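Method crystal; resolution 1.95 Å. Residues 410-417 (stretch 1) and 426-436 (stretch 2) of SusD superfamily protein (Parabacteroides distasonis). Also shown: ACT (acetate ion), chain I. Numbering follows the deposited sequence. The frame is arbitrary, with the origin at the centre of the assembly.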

# COMPACT_ATOMS: atom_id res chain seq x y z
N VAL A 410 -16.50 5.06 8.49
CA VAL A 410 -15.02 4.84 8.56
C VAL A 410 -14.53 4.23 7.25
O VAL A 410 -13.59 4.71 6.63
CB VAL A 410 -14.65 3.93 9.75
CG1 VAL A 410 -13.18 3.52 9.70
CG2 VAL A 410 -15.01 4.61 11.09
N TRP A 411 -15.24 3.19 6.78
CA TRP A 411 -14.96 2.61 5.48
C TRP A 411 -15.02 3.68 4.39
O TRP A 411 -14.10 3.76 3.57
CB TRP A 411 -15.91 1.48 5.15
CG TRP A 411 -15.70 0.21 5.93
CD1 TRP A 411 -14.59 -0.15 6.69
CD2 TRP A 411 -16.60 -0.88 6.00
NE1 TRP A 411 -14.78 -1.40 7.22
CE2 TRP A 411 -16.01 -1.87 6.83
CE3 TRP A 411 -17.88 -1.12 5.47
CZ2 TRP A 411 -16.64 -3.09 7.10
CZ3 TRP A 411 -18.50 -2.34 5.74
CH2 TRP A 411 -17.88 -3.30 6.56
N ASP A 412 -16.07 4.51 4.40
CA ASP A 412 -16.20 5.56 3.40
C ASP A 412 -14.95 6.44 3.36
O ASP A 412 -14.37 6.70 2.27
CB ASP A 412 -17.43 6.44 3.64
CG ASP A 412 -18.74 5.86 3.06
OD1 ASP A 412 -18.79 4.70 2.56
OD2 ASP A 412 -19.74 6.59 3.13
N GLN A 413 -14.52 6.91 4.53
CA GLN A 413 -13.35 7.76 4.58
C GLN A 413 -12.07 7.03 4.16
O GLN A 413 -11.17 7.66 3.62
CB GLN A 413 -13.20 8.48 5.92
CG GLN A 413 -14.37 9.39 6.27
CD GLN A 413 -14.74 10.33 5.14
OE1 GLN A 413 -13.86 10.85 4.46
NE2 GLN A 413 -16.03 10.54 4.92
N ARG A 414 -12.00 5.72 4.36
CA ARG A 414 -10.91 4.94 3.84
C ARG A 414 -10.91 4.98 2.30
O ARG A 414 -9.85 5.18 1.69
CB ARG A 414 -10.94 3.51 4.34
CG ARG A 414 -10.60 3.40 5.85
CD ARG A 414 -10.48 1.92 6.27
NE ARG A 414 -9.29 1.36 5.65
CZ ARG A 414 -8.05 1.57 6.06
NH1 ARG A 414 -7.79 2.25 7.17
NH2 ARG A 414 -7.05 1.05 5.37
N TYR A 415 -12.07 4.76 1.69
CA TYR A 415 -12.17 4.81 0.24
C TYR A 415 -11.81 6.22 -0.26
O TYR A 415 -10.98 6.39 -1.16
CB TYR A 415 -13.57 4.46 -0.26
CG TYR A 415 -13.85 2.97 -0.42
CD1 TYR A 415 -13.93 2.12 0.68
CD2 TYR A 415 -14.08 2.42 -1.68
CE1 TYR A 415 -14.24 0.76 0.54
CE2 TYR A 415 -14.38 1.08 -1.83
CZ TYR A 415 -14.47 0.26 -0.74
OH TYR A 415 -14.75 -1.06 -0.94
N PHE A 416 -12.44 7.22 0.34
CA PHE A 416 -12.32 8.58 -0.16
C PHE A 416 -10.97 9.23 0.11
O PHE A 416 -10.48 9.96 -0.76
CB PHE A 416 -13.44 9.47 0.36
CG PHE A 416 -14.85 9.02 -0.09
CD1 PHE A 416 -15.12 8.67 -1.42
CD2 PHE A 416 -15.88 9.00 0.82
CE1 PHE A 416 -16.42 8.28 -1.81
CE2 PHE A 416 -17.18 8.61 0.43
CZ PHE A 416 -17.43 8.26 -0.88
N ASP A 417 -10.41 9.01 1.29
CA ASP A 417 -9.16 9.65 1.70
C ASP A 417 -7.92 8.89 1.26
O ASP A 417 -6.90 9.51 0.92
CB ASP A 417 -9.10 9.88 3.22
CG ASP A 417 -8.61 11.26 3.58
OD1 ASP A 417 -9.28 12.20 3.13
OD2 ASP A 417 -7.56 11.39 4.28
N PHE A 426 -6.93 -4.47 -0.32
CA PHE A 426 -6.77 -5.18 0.96
C PHE A 426 -7.98 -4.98 1.91
O PHE A 426 -8.42 -5.95 2.55
CB PHE A 426 -5.48 -4.75 1.67
CG PHE A 426 -4.20 -5.18 0.95
CD1 PHE A 426 -4.10 -6.41 0.32
CD2 PHE A 426 -3.10 -4.34 0.93
CE1 PHE A 426 -2.92 -6.80 -0.32
CE2 PHE A 426 -1.93 -4.70 0.32
CZ PHE A 426 -1.82 -5.94 -0.31
N ASP A 427 -8.54 -3.77 1.98
CA ASP A 427 -9.82 -3.57 2.72
C ASP A 427 -10.97 -4.47 2.21
O ASP A 427 -11.70 -5.12 2.98
CB ASP A 427 -10.29 -2.12 2.63
CG ASP A 427 -9.45 -1.15 3.41
OD1 ASP A 427 -8.51 -1.53 4.15
OD2 ASP A 427 -9.76 0.05 3.28
N MSE A 428 -11.11 -4.53 0.90
CA MSE A 428 -12.12 -5.36 0.27
C MSE A 428 -11.95 -6.85 0.63
O MSE A 428 -12.92 -7.54 0.89
CB MSE A 428 -12.14 -5.15 -1.26
CG MSE A 428 -12.59 -3.77 -1.69
SE MSE A 428 -12.39 -3.57 -3.63
CE MSE A 428 -13.23 -1.83 -3.95
N LEU A 429 -10.71 -7.33 0.66
CA LEU A 429 -10.44 -8.74 0.97
C LEU A 429 -10.74 -9.07 2.45
O LEU A 429 -11.30 -10.13 2.75
CB LEU A 429 -8.99 -9.09 0.64
CG LEU A 429 -8.59 -9.05 -0.85
CD1 LEU A 429 -7.14 -9.53 -1.01
CD2 LEU A 429 -9.55 -9.90 -1.77
N ARG A 430 -10.37 -8.18 3.37
CA ARG A 430 -10.57 -8.47 4.80
C ARG A 430 -12.00 -8.27 5.28
O ARG A 430 -12.39 -8.92 6.25
CB ARG A 430 -9.54 -7.73 5.69
CG ARG A 430 -9.71 -6.26 5.78
CD ARG A 430 -8.60 -5.63 6.62
NE ARG A 430 -8.70 -4.19 6.49
CZ ARG A 430 -9.66 -3.45 7.06
NH1 ARG A 430 -10.58 -4.00 7.87
NH2 ARG A 430 -9.69 -2.16 6.82
N THR A 431 -12.78 -7.43 4.60
CA THR A 431 -14.20 -7.26 4.92
C THR A 431 -15.09 -8.15 4.04
O THR A 431 -16.21 -8.43 4.41
CB THR A 431 -14.65 -5.80 4.74
OG1 THR A 431 -14.51 -5.38 3.37
CG2 THR A 431 -13.84 -4.88 5.62
N ARG A 432 -14.59 -8.57 2.87
CA ARG A 432 -15.40 -9.21 1.79
C ARG A 432 -16.63 -8.35 1.45
O ARG A 432 -17.71 -8.88 1.21
CB ARG A 432 -15.75 -10.67 2.10
CG ARG A 432 -14.49 -11.54 1.99
CD ARG A 432 -14.74 -12.99 2.14
NE ARG A 432 -13.45 -13.70 2.23
CZ ARG A 432 -13.34 -15.00 2.51
NH1 ARG A 432 -14.42 -15.72 2.73
NH2 ARG A 432 -12.15 -15.57 2.59
N LYS A 433 -16.41 -7.04 1.43
CA LYS A 433 -17.41 -6.05 1.05
C LYS A 433 -16.80 -5.10 0.03
O LYS A 433 -15.64 -4.72 0.15
CB LYS A 433 -17.92 -5.25 2.25
CG LYS A 433 -18.60 -6.08 3.35
CD LYS A 433 -20.03 -6.41 3.04
CE LYS A 433 -20.68 -7.14 4.22
NZ LYS A 433 -22.03 -7.58 3.78
N ILE A 434 -17.60 -4.71 -0.96
CA ILE A 434 -17.20 -3.73 -1.97
C ILE A 434 -18.21 -2.56 -1.94
O ILE A 434 -19.45 -2.77 -2.01
CB ILE A 434 -17.22 -4.38 -3.35
CG1 ILE A 434 -16.00 -5.31 -3.49
CG2 ILE A 434 -17.24 -3.33 -4.47
CD1 ILE A 434 -16.00 -6.12 -4.80
N ARG A 435 -17.69 -1.34 -1.84
CA ARG A 435 -18.55 -0.17 -1.88
C ARG A 435 -19.08 0.04 -3.31
O ARG A 435 -18.31 0.18 -4.25
CB ARG A 435 -17.80 1.09 -1.42
CG ARG A 435 -18.71 2.25 -1.13
CD ARG A 435 -17.92 3.53 -0.82
NE ARG A 435 -18.80 4.51 -0.21
CZ ARG A 435 -19.62 5.33 -0.86
NH1 ARG A 435 -19.70 5.33 -2.21
NH2 ARG A 435 -20.37 6.17 -0.17
N ASP A 436 -20.40 0.06 -3.47
CA ASP A 436 -21.03 0.32 -4.75
C ASP A 436 -21.09 1.83 -5.00
O ASP A 436 -21.58 2.58 -4.16
CB ASP A 436 -22.45 -0.26 -4.80
CG ASP A 436 -23.13 0.00 -6.14
OD1 ASP A 436 -22.65 -0.50 -7.17
OD2 ASP A 436 -24.14 0.73 -6.16
C ACT I . -22.84 7.75 -2.95
O ACT I . -21.62 7.52 -2.77
OXT ACT I . -23.26 7.46 -4.08
CH3 ACT I . -23.77 8.33 -1.92
O HOH W 1 -14.54 -2.52 1.23

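Two salt bridges fix this contact, one to each part of the second stretch. Where the helices run nearly antiparallel, at 154° and with axes no closer than 11.9 Å, Arg414 NE donates to Asp427 OD2 at 2.7 Å, and a weak bond of 3.2 Å from Arg414 NH2 to Asp427 OD1 makes the pairing two-pronged. Asp427 points toward the first helix, and the two side chains share the gap about equally, the arginine bending at chi3 (p) to bring NE to the carboxylate. The carboxylate lies at the edge of the guanidinium, where the N-H groups point. Asp427 also holds its own neighbour: Arg430 NH2 donates to Asp427 OD1 at 3.0 Å. One buried carboxylate therefore serves two arginines, and its charge helps offset the repulsion expected with Arg414 NE just 3.7 Å from Arg430 NH2.

The second salt bridge ties the helix to the strand. Arg435, almost fully extended through chi1 to chi3, sends NE to Asp412 OD1 at 2.8 Å with an essentially linear N-H...O angle of 179°; a weak bond from Arg435 NH2 to Asp412 OD2, 3.4 Å long, runs beside it. Acetate, probably from the crystallisation liquor, takes another part of the guanidinium edge, its O atom lying 3.0 Å from Arg435 NH1 and 3.2 Å from Arg435 NH2. With the edge given to oxygens, a face is free for packing, and Phe416 CZ lies over it, 3.7 Å from Arg435 CZ.

Tyr415, an aromatic ring with a polar tip, joins the polar and apolar parts of the contact. Its hydroxyl accepts a hydrogen bond from the strand backbone, Arg435 N to Tyr415 OH, at 3.1 Å. A water 2.6 Å from Tyr415 OH donates to Lys433 O at 2.7 Å, linking the same hydroxyl to a second point on the strand. The ring, meanwhile, carries Arg435 CB over one face, 3.8 Å from its centroid, in a CH-pi contact, while Tyr415 CE2 meets the methyl CE of selenomethionine Met428 at 3.8 Å.

The CA-to-CB bond of Trp411 points sideways, but the indole reaches across, putting Trp411 CZ2 3.6 Å from Thr431 CG2 and Trp411 CH2 4.3 Å from Lys433 CG. Thr431 divides its roles: the methyl packs on the indole, while Thr431 OG1 donates to Asp427 O at 2.8 Å and accepts from Lys433 N at 3.2 Å, bracing the turn from helix to strand. Lys433 offers its aliphatic stem to the tryptophan, and the end of its side chain leads away.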